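Local atomic coordinates of glycosyl transferase family 8 (Streptococcus pneumoniae, PDB entry 5GVV), a protein that transfers galactose from UDP-galactose to the terminal glucose of already glycosylated serine-rich repeat protein PsrP, the third step of its O-glycosylation. Residues Thr4-Val9 with Arg29-Leu34; Gln56-Asp61 with Val257-Trp262; Gln279-Thr284 with His305-Thr310; Ser286-Lys291 with Leu349-Lys354. All coordinates share one frame; numbering follows the deposited sequence.

Contact 1. Residues Thr4-Val9 with Arg29-Leu34; sequences TKRAVV and RHNSHL
Arg6 meets Ser32 and His33 mainly through hydrogen bonds. Its backbone N gives a nearly straight bond to His33 O at 2.8 Å, which belongs to a parallel bridge between Arg6 and Leu34. The side chain then turns back on the same carbonyl: with CG beside the backbone N (chi1 -71°) and further bends at chi2 and chi3, Arg6 NE reaches His33 O at 3.2 Å, coming from above the carbonyl plane. One oxygen is thus gripped by two N-H groups of one residue. Arg6 NH1 bonds to Ser32 O, although the modelled length is doubtfully short. A water accepts from Arg6 NH1 at 3.0 Å and donates to Asn31 OD1, which also bonds to Leu115 N.

Van der Waals contact is slighter: the methyl Leu34 CD2 lies 4.0 Å from the guanidinium nitrogen Arg6 NH1, and Phe119 touches both side chains. A long arginine with several N-H groups suits these successive carbonyls, where strands 6-11 and 34-40 begin side by side in the beta-alpha-beta unit of the GT-A fold's Rossmann-like sheet.

Contact 2. Residues Gln56-Asp61 with Val257-Trp262; sequences QEMGGD and VILNEW
Met58 packs against Trp262, Leu259 and Ile258 in a buried apolar and Met-aromatic contact, where the C-terminal end of helix 45-57 meets helix 255-263. Met58 is modelled as selenomethionine, selenium taking the place of sulfur. The selenium does most of the touching: Met58 SE lies 3.4 Å from Trp262 CD1, and it approaches the five-membered ring obliquely, 4.2 Å from the centroid. SE anti to CA (chi2 -178°) extends the chain outward to the indole, and the two side chains cross at about a right angle. Before the selenium, Met58 CG rests 3.7 Å from Leu259 CD2, while Ile258 CG2 touches Met58 SE at 4.0 Å. A flexible, polarisable side chain suits a place between a ring and two branched aliphatic groups. At the edge of this cluster Glu57 OE1 passes 3.9 Å from Leu259 CD1, a contact without a hydrogen bond.

Just beyond, Gly59 ends the helix in a Schellman motif: Gly60 N bonds to Leu55 O and Gly59 N to Gln56 O. The positive phi of Gly59, 85°, is easily adopted by a residue without a side chain.

Helix 17-30 adjoins both partners: Cys28 touches Met58 and its O accepts from Trp262 NE1, while Lys25 touches Ile258. Beyond the glycines the chain enters strand 61-66, where the backbone of Asp61 bonds to that of strand 34-40.

Contact 3. Residues Gln279-Thr284 with His305-Thr310; sequences QCVNLT and HIVAYT
Strand 279-283 and strand 305-307 run parallel, their axes 4.8 Å apart at closest and 15° from aligned, with Val281, Asn282 and Leu283 opposite His305, Ile306 and Val307. Backbone bonds alternate between the two, from His305 N to Cys280 O (2.7 Å) through to Thr284 N to Val307 O (2.9 Å).

At the start, His305 NE2 points straight at Gln279 OE1, 2.6 Å away and in the ring plane; a bend at chi2 (-82°) brings Gln279 CD round toward the ring, and the amide and imidazole planes lie 43° apart. At the far end Leu283 CD1 sits over one face of the Tyr309 ring, 4.0 Å from its centroid, in a CH-pi contact. On the other face of the sheet, Ile306 CD1 meets Asn282 CB at 4.0 Å. Asn282 ND2 binds Leu347 O, whereas its buried OD1 has no partner in the model.

Histidine suits its place because its two ring nitrogens serve Gln279 and, through ND1, Tyr328 OH at once, which fixes the ring's rotation.

Contact 4. Residues Ser286-Lys291 with Leu349-Lys354; sequences SWCVEK and LNHDRK
Glu290 and His351 join two loops that follow neighbouring parallel strands, 278-283 and 345-348, at their C-terminal ends in a Rossmann-like sheet. A single backbone bridge, Val289 with Asn350, sets the two chains side by side. Its hydrogen bond runs from Glu290 N to Leu349 O at 3.0 Å, almost straight at the hydrogen but with the donor above the carbonyl plane.

The side-chain bond is a His-carboxylate pair. His351 NE2 donates to Glu290 OE1 at 2.7 Å, with the oxygen in the plane of the imidazole and the carboxylate turned 72° from that plane. CG anti to the backbone N (chi1 -177°) and a bend at chi2 shape the glutamate's path to the ring. Cys288 O also lies at the ring's edge, 3.5 Å from His351 CD2, while Cys288 SG approaches the ring obliquely, 3.7 Å from the same carbon. Val289 CG1 meets Leu349 CB at 3.6 Å, and Phe372 touches Leu349 and Glu290.

Glutamate suits this place because its two oxygens can serve two partners: Glu290 OE2 forms a salt bridge with Lys291 NZ at 2.8 Å, and OE1 has a weak second bond from Asn374. The buried carboxylate is thus held from both oxygens. Its negative charge would be expected to favour a protonated His351, though the lysine probably offsets part of that effect.

How the contacts relate
The four contacts fall into two pairs. Contacts 1 and 2, with centres 10 Å apart, lie at the mixed GT-A sheet holding strands 6-11, 34-40 and 61-66, with helix 255-263 packed beside it; they are stitched by Leu34 O to Asp61 N and His33 N to Met58 O, while Trp262 packs on Ser32. Contacts 3 and 4, also 10 Å apart, share the six-stranded parallel sheet; Asn282 ND2 reaches Asn350 OD1, and their segments alternate along the chain. Between the pairs the centres lie about 36 to 41 Å apart with no touch, so the two pairs lie in separate parts of the fold. Helix 255-263 of contact 2 precedes strand 278-283 of contact 3. All four lie away from the UDP and manganese site.

Contact 1. Residues Thr4-Val9 with Arg29-Leu34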
loop_
_atom_site.group_PDB
_atom_site.type_symbol
_atom_site.label_atom_id
_atom_site.label_comp_id
_atom_site.label_asym_id
_atom_site.label_seq_id
_atom_site.Cartn_x
_atom_site.Cartn_y
_atom_site.Cartn_z
ATOM N N THR A 4 16.150 -7.699 26.605
ATOM C CA THR A 4 14.723 -7.565 26.897
ATOM C C THR A 4 13.982 -6.852 25.761
ATOM O O THR A 4 14.577 -6.056 25.033
ATOM C CB THR A 4 14.505 -6.788 28.212
ATOM O OG1 THR A 4 15.506 -7.167 29.166
ATOM C CG2 THR A 4 13.128 -7.074 28.791
ATOM N N LYS A 5 12.687 -7.139 25.614
ATOM C CA LYS A 5 11.868 -6.520 24.569
ATOM C C LYS A 5 11.318 -5.153 24.979
ATOM O O LYS A 5 10.932 -4.943 26.133
ATOM C CB LYS A 5 10.699 -7.428 24.182
ATOM C CG LYS A 5 11.070 -8.676 23.392
ATOM C CD LYS A 5 9.799 -9.368 22.898
ATOM C CE LYS A 5 10.096 -10.656 22.155
ATOM N NZ LYS A 5 10.642 -11.716 23.048
ATOM N N ARG A 6 11.278 -4.232 24.021
ATOM C CA ARG A 6 10.714 -2.905 24.249
ATOM C C ARG A 6 9.333 -2.807 23.596
ATOM O O ARG A 6 9.194 -3.014 22.391
ATOM C CB ARG A 6 11.648 -1.813 23.708
ATOM C CG ARG A 6 12.944 -1.628 24.507
ATOM C CD ARG A 6 14.022 -2.651 24.138
ATOM N NE ARG A 6 14.429 -2.540 22.739
ATOM C CZ ARG A 6 15.354 -1.690 22.295
ATOM N NH1 ARG A 6 15.663 -1.651 21.007
ATOM N NH2 ARG A 6 15.964 -0.862 23.136
ATOM N N ALA A 7 8.314 -2.494 24.394
ATOM C CA ALA A 7 6.930 -2.466 23.909
ATOM C C ALA A 7 6.555 -1.168 23.181
ATOM O O ALA A 7 6.750 -0.062 23.706
ATOM C CB ALA A 7 5.968 -2.722 25.054
ATOM N N VAL A 8 6.001 -1.317 21.978
ATOM C CA VAL A 8 5.622 -0.187 21.130
ATOM C C VAL A 8 4.243 -0.452 20.532
ATOM O O VAL A 8 3.949 -1.581 20.131
ATOM C CB VAL A 8 6.635 0.005 19.984
ATOM C CG1 VAL A 8 6.211 1.153 19.066
ATOM C CG2 VAL A 8 8.030 0.258 20.535
ATOM N N VAL A 9 3.390 0.568 20.478
ATOM C CA VAL A 9 2.048 0.365 19.928
ATOM C C VAL A 9 1.703 1.365 18.819
ATOM O O VAL A 9 1.919 2.573 18.967
ATOM C CB VAL A 9 0.957 0.336 21.043
ATOM C CG1 VAL A 9 1.018 1.582 21.907
ATOM C CG2 VAL A 9 -0.423 0.168 20.440
ATOM N N ARG A 29 14.427 -0.372 11.580
ATOM C CA ARG A 29 15.715 -0.069 10.975
ATOM C C ARG A 29 16.752 0.310 12.037
ATOM O O ARG A 29 17.929 -0.055 11.930
ATOM C CB ARG A 29 15.549 1.075 9.973
ATOM C CG ARG A 29 16.850 1.608 9.394
ATOM C CD ARG A 29 17.615 0.528 8.643
ATOM N NE ARG A 29 18.777 1.082 7.957
ATOM C CZ ARG A 29 19.992 1.166 8.492
ATOM N NH1 ARG A 29 20.219 0.728 9.722
ATOM N NH2 ARG A 29 20.988 1.690 7.794
ATOM N N HIS A 30 16.308 1.016 13.075
ATOM C CA HIS A 30 17.235 1.598 14.038
ATOM C C HIS A 30 17.099 1.031 15.453
ATOM O O HIS A 30 17.877 1.388 16.338
ATOM C CB HIS A 30 17.062 3.119 14.072
ATOM C CG HIS A 30 17.297 3.783 12.750
ATOM N ND1 HIS A 30 18.556 3.957 12.215
ATOM C CD2 HIS A 30 16.432 4.317 11.854
ATOM C CE1 HIS A 30 18.457 4.568 11.049
ATOM N NE2 HIS A 30 17.179 4.797 10.805
ATOM N N ASN A 31 16.118 0.152 15.658
ATOM C CA ASN A 31 15.851 -0.412 16.977
ATOM C C ASN A 31 15.454 -1.887 16.900
ATOM O O ASN A 31 14.503 -2.245 16.199
ATOM C CB ASN A 31 14.741 0.377 17.686
ATOM C CG ASN A 31 15.070 1.855 17.834
ATOM O OD1 ASN A 31 15.539 2.302 18.887
ATOM N ND2 ASN A 31 14.819 2.623 16.777
ATOM N N SER A 32 16.183 -2.742 17.611
ATOM C CA SER A 32 15.861 -4.168 17.658
ATOM C C SER A 32 15.102 -4.516 18.937
ATOM O O SER A 32 14.838 -3.642 19.770
ATOM C CB SER A 32 17.135 -5.008 17.560
ATOM O OG SER A 32 18.062 -4.664 18.579
ATOM N N HIS A 33 14.747 -5.793 19.079
ATOM C CA HIS A 33 14.049 -6.299 20.261
ATOM C C HIS A 33 12.782 -5.521 20.588
ATOM O O HIS A 33 12.615 -5.021 21.707
ATOM C CB HIS A 33 14.985 -6.315 21.472
ATOM C CG HIS A 33 16.191 -7.183 21.290
ATOM N ND1 HIS A 33 17.302 -6.775 20.586
ATOM C CD2 HIS A 33 16.458 -8.439 21.722
ATOM C CE1 HIS A 33 18.204 -7.741 20.591
ATOM N NE2 HIS A 33 17.714 -8.764 21.269
ATOM N N LEU A 34 11.885 -5.425 19.614
ATOM C CA LEU A 34 10.662 -4.655 19.803
ATOM C C LEU A 34 9.427 -5.550 19.858
ATOM O O LEU A 34 9.199 -6.369 18.962
ATOM C CB LEU A 34 10.512 -3.628 18.680
ATOM C CG LEU A 34 11.730 -2.754 18.397
ATOM C CD1 LEU A 34 11.515 -1.977 17.118
ATOM C CD2 LEU A 34 11.994 -1.801 19.544
HETATM O O HOH W 1 17.095 1.006 20.756
#

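Contact 2. Residues Gln56-Asp61 with Val257-Trp262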
loop_
_atom_site.group_PDB
_atom_site.type_symbol
_atom_site.label_atom_id
_atom_site.label_comp_id
_atom_site.label_asym_id
_atom_site.label_seq_id
_atom_site.Cartn_x
_atom_site.Cartn_y
_atom_site.Cartn_z
ATOM N N GLN A 56 10.345 -11.099 14.883
ATOM C CA GLN A 56 10.923 -12.169 15.692
ATOM C C GLN A 56 12.397 -12.406 15.371
ATOM O O GLN A 56 13.205 -12.674 16.266
ATOM C CB GLN A 56 10.118 -13.462 15.508
ATOM C CG GLN A 56 8.688 -13.372 16.052
ATOM C CD GLN A 56 7.886 -14.627 15.802
ATOM O OE1 GLN A 56 8.309 -15.506 15.053
ATOM N NE2 GLN A 56 6.717 -14.719 16.425
ATOM N N GLU A 57 12.746 -12.311 14.093
ATOM C CA GLU A 57 14.127 -12.502 13.672
ATOM C C GLU A 57 15.027 -11.401 14.227
ATOM O O GLU A 57 16.240 -11.591 14.362
ATOM C CB GLU A 57 14.213 -12.583 12.140
ATOM C CG GLU A 57 13.628 -13.877 11.581
ATOM C CD GLU A 57 13.624 -13.946 10.064
ATOM O OE1 GLU A 57 13.723 -12.893 9.402
ATOM O OE2 GLU A 57 13.510 -15.071 9.532
HETATM N N MSE A 58 14.430 -10.297 14.568
HETATM C CA MSE A 58 15.153 -9.166 15.121
HETATM C C MSE A 58 15.034 -9.178 16.653
HETATM O O MSE A 58 15.418 -8.227 17.300
HETATM C CB MSE A 58 14.727 -7.836 14.505
HETATM C CG MSE A 58 15.089 -7.759 13.011
HETATM SE SE MSE A 58 14.535 -5.955 12.414
HETATM C CE MSE A 58 12.632 -5.815 12.411
ATOM N N GLY A 59 14.516 -10.276 17.208
ATOM C CA GLY A 59 14.416 -10.466 18.645
ATOM C C GLY A 59 13.178 -9.869 19.285
ATOM O O GLY A 59 13.157 -9.633 20.497
ATOM N N GLY A 60 12.143 -9.630 18.483
ATOM C CA GLY A 60 10.923 -9.026 18.995
ATOM C C GLY A 60 9.690 -9.829 18.621
ATOM O O GLY A 60 9.773 -11.041 18.434
ATOM N N ASP A 61 8.542 -9.162 18.520
ATOM C CA ASP A 61 7.312 -9.831 18.101
ATOM C C ASP A 61 6.321 -8.819 17.530
ATOM O O ASP A 61 6.547 -7.602 17.597
ATOM C CB ASP A 61 6.681 -10.571 19.282
ATOM C CG ASP A 61 6.027 -11.883 18.875
ATOM O OD1 ASP A 61 5.769 -12.084 17.668
ATOM O OD2 ASP A 61 5.762 -12.710 19.774
ATOM N N VAL A 257 16.698 -5.241 3.402
ATOM C CA VAL A 257 17.736 -4.281 3.786
ATOM C C VAL A 257 17.808 -4.148 5.305
ATOM O O VAL A 257 18.893 -4.141 5.898
ATOM C CB VAL A 257 17.480 -2.884 3.185
ATOM C CG1 VAL A 257 18.435 -1.851 3.796
ATOM C CG2 VAL A 257 17.622 -2.914 1.680
ATOM N N ILE A 258 16.641 -4.037 5.930
ATOM C CA ILE A 258 16.559 -3.852 7.376
ATOM C C ILE A 258 17.086 -5.080 8.114
ATOM O O ILE A 258 17.881 -4.960 9.048
ATOM C CB ILE A 258 15.113 -3.552 7.816
ATOM C CG1 ILE A 258 14.613 -2.272 7.138
ATOM C CG2 ILE A 258 15.008 -3.455 9.346
ATOM C CD1 ILE A 258 13.127 -2.014 7.313
ATOM N N LEU A 259 16.641 -6.259 7.687
ATOM C CA LEU A 259 17.079 -7.513 8.291
ATOM C C LEU A 259 18.576 -7.753 8.078
ATOM O O LEU A 259 19.270 -8.209 8.988
ATOM C CB LEU A 259 16.262 -8.681 7.735
ATOM C CG LEU A 259 14.779 -8.666 8.104
ATOM C CD1 LEU A 259 13.998 -9.633 7.233
ATOM C CD2 LEU A 259 14.590 -9.002 9.573
ATOM N N ASN A 260 19.073 -7.430 6.887
ATOM C CA ASN A 260 20.493 -7.610 6.578
ATOM C C ASN A 260 21.439 -6.775 7.451
ATOM O O ASN A 260 22.542 -7.224 7.786
ATOM C CB ASN A 260 20.767 -7.316 5.100
ATOM C CG ASN A 260 22.246 -7.305 4.777
ATOM O OD1 ASN A 260 22.907 -6.266 4.851
ATOM N ND2 ASN A 260 22.781 -8.469 4.429
ATOM N N GLU A 261 21.019 -5.563 7.802
ATOM C CA GLU A 261 21.809 -4.708 8.685
ATOM C C GLU A 261 21.967 -5.342 10.065
ATOM O O GLU A 261 23.066 -5.371 10.622
ATOM C CB GLU A 261 21.159 -3.329 8.822
ATOM C CG GLU A 261 21.165 -2.505 7.546
ATOM C CD GLU A 261 22.495 -1.817 7.295
ATOM O OE1 GLU A 261 23.341 -1.789 8.216
ATOM O OE2 GLU A 261 22.689 -1.297 6.174
ATOM N N TRP A 262 20.865 -5.843 10.616
ATOM C CA TRP A 262 20.897 -6.499 11.919
ATOM C C TRP A 262 21.639 -7.832 11.859
ATOM O O TRP A 262 22.449 -8.129 12.735
ATOM C CB TRP A 262 19.477 -6.708 12.459
ATOM C CG TRP A 262 18.817 -5.425 12.874
ATOM C CD1 TRP A 262 17.732 -4.831 12.293
ATOM C CD2 TRP A 262 19.216 -4.566 13.948
ATOM N NE1 TRP A 262 17.427 -3.661 12.947
ATOM C CE2 TRP A 262 18.327 -3.476 13.968
ATOM C CE3 TRP A 262 20.239 -4.619 14.903
ATOM C CZ2 TRP A 262 18.432 -2.440 14.903
ATOM C CZ3 TRP A 262 20.340 -3.597 15.829
ATOM C CH2 TRP A 262 19.443 -2.523 15.824
#

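Contact 3. Residues Gln279-Thr284 with His305-Thr310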
loop_
_atom_site.group_PDB
_atom_site.type_symbol
_atom_site.label_atom_id
_atom_site.label_comp_id
_atom_site.label_asym_id
_atom_site.label_seq_id
_atom_site.Cartn_x
_atom_site.Cartn_y
_atom_site.Cartn_z
ATOM N N GLN A 279 -5.249 -29.619 8.814
ATOM C CA GLN A 279 -6.222 -28.645 8.322
ATOM C C GLN A 279 -7.636 -29.049 8.743
ATOM O O GLN A 279 -8.117 -30.127 8.378
ATOM C CB GLN A 279 -6.137 -28.532 6.794
ATOM C CG GLN A 279 -4.737 -28.175 6.265
ATOM C CD GLN A 279 -4.429 -26.686 6.314
ATOM O OE1 GLN A 279 -5.332 -25.849 6.336
ATOM N NE2 GLN A 279 -3.143 -26.348 6.326
ATOM N N CYS A 280 -8.299 -28.188 9.509
ATOM C CA CYS A 280 -9.636 -28.494 10.018
ATOM C C CYS A 280 -10.681 -27.567 9.415
ATOM O O CYS A 280 -10.383 -26.415 9.082
ATOM C CB CYS A 280 -9.670 -28.384 11.545
ATOM S SG CYS A 280 -8.741 -29.674 12.396
ATOM N N VAL A 281 -11.905 -28.068 9.272
ATOM C CA VAL A 281 -12.966 -27.277 8.664
ATOM C C VAL A 281 -14.291 -27.422 9.410
ATOM O O VAL A 281 -14.624 -28.497 9.933
ATOM C CB VAL A 281 -13.131 -27.633 7.162
ATOM C CG1 VAL A 281 -13.531 -29.085 7.006
ATOM C CG2 VAL A 281 -14.139 -26.721 6.486
ATOM N N ASN A 282 -15.030 -26.321 9.488
ATOM C CA ASN A 282 -16.401 -26.351 9.982
ATOM C C ASN A 282 -17.251 -25.388 9.174
ATOM O O ASN A 282 -16.768 -24.340 8.748
ATOM C CB ASN A 282 -16.471 -25.986 11.466
ATOM C CG ASN A 282 -17.900 -25.767 11.944
ATOM O OD1 ASN A 282 -18.346 -24.628 12.097
ATOM N ND2 ASN A 282 -18.629 -26.858 12.162
ATOM N N LEU A 283 -18.508 -25.755 8.954
ATOM C CA LEU A 283 -19.464 -24.889 8.281
ATOM C C LEU A 283 -20.524 -24.499 9.298
ATOM O O LEU A 283 -21.200 -25.366 9.861
ATOM C CB LEU A 283 -20.113 -25.633 7.107
ATOM C CG LEU A 283 -21.336 -25.008 6.432
ATOM C CD1 LEU A 283 -20.946 -23.842 5.539
ATOM C CD2 LEU A 283 -22.094 -26.059 5.629
ATOM N N THR A 284 -20.667 -23.202 9.546
ATOM C CA THR A 284 -21.651 -22.721 10.509
ATOM C C THR A 284 -22.583 -21.709 9.861
ATOM O O THR A 284 -22.218 -21.059 8.882
ATOM C CB THR A 284 -20.965 -22.045 11.714
ATOM O OG1 THR A 284 -21.955 -21.569 12.636
ATOM C CG2 THR A 284 -20.112 -20.866 11.253
ATOM N N HIS A 305 -10.478 -23.719 9.342
ATOM C CA HIS A 305 -11.229 -22.995 8.331
ATOM C C HIS A 305 -12.689 -22.964 8.753
ATOM O O HIS A 305 -13.334 -24.013 8.849
ATOM C CB HIS A 305 -11.077 -23.674 6.964
ATOM C CG HIS A 305 -9.653 -23.870 6.545
ATOM N ND1 HIS A 305 -9.020 -23.044 5.636
ATOM C CD2 HIS A 305 -8.734 -24.794 6.914
ATOM C CE1 HIS A 305 -7.773 -23.450 5.471
ATOM N NE2 HIS A 305 -7.575 -24.512 6.232
ATOM N N ILE A 306 -13.202 -21.769 9.027
ATOM C CA ILE A 306 -14.594 -21.618 9.440
ATOM C C ILE A 306 -15.373 -20.938 8.324
ATOM O O ILE A 306 -15.099 -19.784 7.980
ATOM C CB ILE A 306 -14.727 -20.810 10.746
ATOM C CG1 ILE A 306 -13.794 -21.373 11.821
ATOM C CG2 ILE A 306 -16.171 -20.829 11.238
ATOM C CD1 ILE A 306 -14.013 -22.859 12.103
ATOM N N VAL A 307 -16.333 -21.664 7.751
ATOM C CA VAL A 307 -17.051 -21.203 6.570
ATOM C C VAL A 307 -18.497 -20.892 6.934
ATOM O O VAL A 307 -19.081 -21.557 7.787
ATOM C CB VAL A 307 -17.006 -22.284 5.471
ATOM C CG1 VAL A 307 -17.634 -21.789 4.179
ATOM C CG2 VAL A 307 -15.564 -22.712 5.221
ATOM N N ALA A 308 -19.065 -19.862 6.312
ATOM C CA ALA A 308 -20.486 -19.566 6.446
ATOM C C ALA A 308 -21.007 -19.135 5.087
ATOM O O ALA A 308 -20.225 -18.713 4.232
ATOM C CB ALA A 308 -20.725 -18.476 7.478
ATOM N N TYR A 309 -22.316 -19.242 4.886
ATOM C CA TYR A 309 -22.933 -18.866 3.618
ATOM C C TYR A 309 -23.514 -17.458 3.715
ATOM O O TYR A 309 -24.204 -16.997 2.807
ATOM C CB TYR A 309 -24.057 -19.849 3.259
ATOM C CG TYR A 309 -23.604 -21.251 2.889
ATOM C CD1 TYR A 309 -22.288 -21.514 2.529
ATOM C CD2 TYR A 309 -24.506 -22.315 2.899
ATOM C CE1 TYR A 309 -21.880 -22.800 2.188
ATOM C CE2 TYR A 309 -24.107 -23.600 2.560
ATOM C CZ TYR A 309 -22.795 -23.836 2.207
ATOM O OH TYR A 309 -22.400 -25.114 1.866
ATOM N N THR A 310 -23.226 -16.773 4.815
ATOM C CA THR A 310 -23.860 -15.490 5.096
ATOM C C THR A 310 -22.908 -14.592 5.876
ATOM O O THR A 310 -21.760 -14.973 6.125
ATOM C CB THR A 310 -25.158 -15.701 5.913
ATOM O OG1 THR A 310 -25.730 -14.434 6.266
ATOM C CG2 THR A 310 -24.856 -16.478 7.174
HETATM O O HOH W 2 -23.803 -20.232 6.691
#

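Contact 4. Residues Ser286-Lys291 with Leu349-Lys354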
loop_
_atom_site.group_PDB
_atom_site.type_symbol
_atom_site.label_atom_id
_atom_site.label_comp_id
_atom_site.label_asym_id
_atom_site.label_seq_id
_atom_site.Cartn_x
_atom_site.Cartn_y
_atom_site.Cartn_z
ATOM N N SER A 286 -24.348 -20.024 12.385
ATOM C CA SER A 286 -24.524 -19.329 13.656
ATOM C C SER A 286 -23.219 -18.709 14.150
ATOM O O SER A 286 -22.140 -19.051 13.668
ATOM C CB SER A 286 -25.071 -20.295 14.708
ATOM O OG SER A 286 -24.193 -21.394 14.906
ATOM N N TRP A 287 -23.327 -17.803 15.117
ATOM C CA TRP A 287 -22.155 -17.145 15.681
ATOM C C TRP A 287 -21.352 -18.086 16.566
ATOM O O TRP A 287 -20.125 -17.979 16.639
ATOM C CB TRP A 287 -22.561 -15.903 16.479
ATOM C CG TRP A 287 -23.388 -16.215 17.676
ATOM C CD1 TRP A 287 -24.741 -16.366 17.716
ATOM C CD2 TRP A 287 -22.920 -16.419 19.014
ATOM N NE1 TRP A 287 -25.146 -16.657 18.998
ATOM C CE2 TRP A 287 -24.045 -16.695 19.814
ATOM C CE3 TRP A 287 -21.656 -16.405 19.612
ATOM C CZ2 TRP A 287 -23.947 -16.948 21.184
ATOM C CZ3 TRP A 287 -21.562 -16.655 20.972
ATOM C CH2 TRP A 287 -22.697 -16.921 21.742
ATOM N N CYS A 288 -22.034 -19.004 17.245
ATOM C CA CYS A 288 -21.339 -19.855 18.203
ATOM C C CYS A 288 -20.812 -21.152 17.610
ATOM O O CYS A 288 -21.564 -22.098 17.350
ATOM C CB CYS A 288 -22.195 -20.153 19.432
ATOM S SG CYS A 288 -21.225 -20.879 20.788
ATOM N N VAL A 289 -19.503 -21.169 17.390
ATOM C CA VAL A 289 -18.776 -22.383 17.072
ATOM C C VAL A 289 -18.157 -22.803 18.401
ATOM O O VAL A 289 -17.369 -22.054 18.982
ATOM C CB VAL A 289 -17.698 -22.109 16.006
ATOM C CG1 VAL A 289 -16.960 -23.379 15.639
ATOM C CG2 VAL A 289 -18.335 -21.496 14.765
ATOM N N GLU A 290 -18.549 -23.977 18.899
ATOM C CA GLU A 290 -18.202 -24.399 20.257
ATOM C C GLU A 290 -16.705 -24.463 20.527
ATOM O O GLU A 290 -15.982 -25.218 19.878
ATOM C CB GLU A 290 -18.848 -25.752 20.587
ATOM C CG GLU A 290 -18.604 -26.224 22.016
ATOM C CD GLU A 290 -19.377 -25.417 23.038
ATOM O OE1 GLU A 290 -20.516 -25.007 22.729
ATOM O OE2 GLU A 290 -18.848 -25.190 24.148
ATOM N N LYS A 291 -16.258 -23.648 21.481
ATOM C CA LYS A 291 -14.874 -23.657 21.951
ATOM C C LYS A 291 -13.825 -23.305 20.892
ATOM O O LYS A 291 -12.645 -23.611 21.082
ATOM C CB LYS A 291 -14.536 -25.013 22.581
ATOM C CG LYS A 291 -15.291 -25.298 23.861
ATOM C CD LYS A 291 -14.914 -24.305 24.942
ATOM C CE LYS A 291 -15.581 -24.655 26.272
ATOM N NZ LYS A 291 -17.066 -24.633 26.189
ATOM N N LEU A 349 -18.884 -28.396 15.048
ATOM C CA LEU A 349 -18.909 -27.568 16.253
ATOM C C LEU A 349 -20.035 -26.534 16.274
ATOM O O LEU A 349 -20.214 -25.836 17.273
ATOM C CB LEU A 349 -17.572 -26.847 16.421
ATOM C CG LEU A 349 -16.309 -27.698 16.347
ATOM C CD1 LEU A 349 -15.066 -26.841 16.532
ATOM C CD2 LEU A 349 -16.358 -28.802 17.371
ATOM N N ASN A 350 -20.783 -26.432 15.179
ATOM C CA ASN A 350 -21.812 -25.398 15.054
ATOM C C ASN A 350 -23.121 -25.776 15.747
ATOM O O ASN A 350 -23.534 -26.933 15.716
ATOM C CB ASN A 350 -22.066 -25.080 13.579
ATOM C CG ASN A 350 -22.392 -26.316 12.771
ATOM O OD1 ASN A 350 -21.630 -27.282 12.762
ATOM N ND2 ASN A 350 -23.538 -26.300 12.098
ATOM N N HIS A 351 -23.781 -24.783 16.340
ATOM C CA HIS A 351 -24.926 -25.019 17.215
ATOM C C HIS A 351 -26.312 -25.068 16.559
ATOM O O HIS A 351 -27.205 -25.747 17.063
ATOM C CB HIS A 351 -24.925 -24.005 18.365
ATOM C CG HIS A 351 -24.118 -24.436 19.552
ATOM N ND1 HIS A 351 -24.597 -25.306 20.505
ATOM C CD2 HIS A 351 -22.860 -24.109 19.938
ATOM C CE1 HIS A 351 -23.676 -25.501 21.426
ATOM N NE2 HIS A 351 -22.609 -24.789 21.109
ATOM N N ASP A 352 -26.521 -24.361 15.454
ATOM C CA ASP A 352 -27.864 -24.365 14.876
ATOM C C ASP A 352 -28.109 -25.572 13.973
ATOM O O ASP A 352 -27.307 -26.510 13.948
ATOM C CB ASP A 352 -28.178 -23.061 14.147
ATOM C CG ASP A 352 -29.615 -22.617 14.358
ATOM O OD1 ASP A 352 -30.517 -23.158 13.678
ATOM O OD2 ASP A 352 -29.844 -21.741 15.220
ATOM N N ARG A 353 -29.229 -25.552 13.253
ATOM C CA ARG A 353 -29.619 -26.686 12.420
ATOM C C ARG A 353 -28.557 -27.038 11.395
ATOM O O ARG A 353 -27.993 -26.164 10.737
ATOM C CB ARG A 353 -30.961 -26.442 11.732
ATOM C CG ARG A 353 -32.158 -26.890 12.562
ATOM C CD ARG A 353 -33.450 -26.785 11.768
ATOM N NE ARG A 353 -33.724 -25.406 11.383
ATOM C CZ ARG A 353 -34.343 -24.523 12.161
ATOM N NH1 ARG A 353 -34.765 -24.875 13.372
ATOM N NH2 ARG A 353 -34.544 -23.287 11.727
ATOM N N LYS A 354 -28.291 -28.331 11.274
ATOM C CA LYS A 354 -27.187 -28.808 10.458
ATOM C C LYS A 354 -27.450 -28.692 8.963
ATOM O O LYS A 354 -28.572 -28.883 8.493
ATOM C CB LYS A 354 -26.860 -30.256 10.816
ATOM C CG LYS A 354 -26.525 -30.462 12.280
ATOM C CD LYS A 354 -25.303 -29.659 12.688
ATOM C CE LYS A 354 -24.920 -29.964 14.130
ATOM N NZ LYS A 354 -23.685 -29.246 14.560
#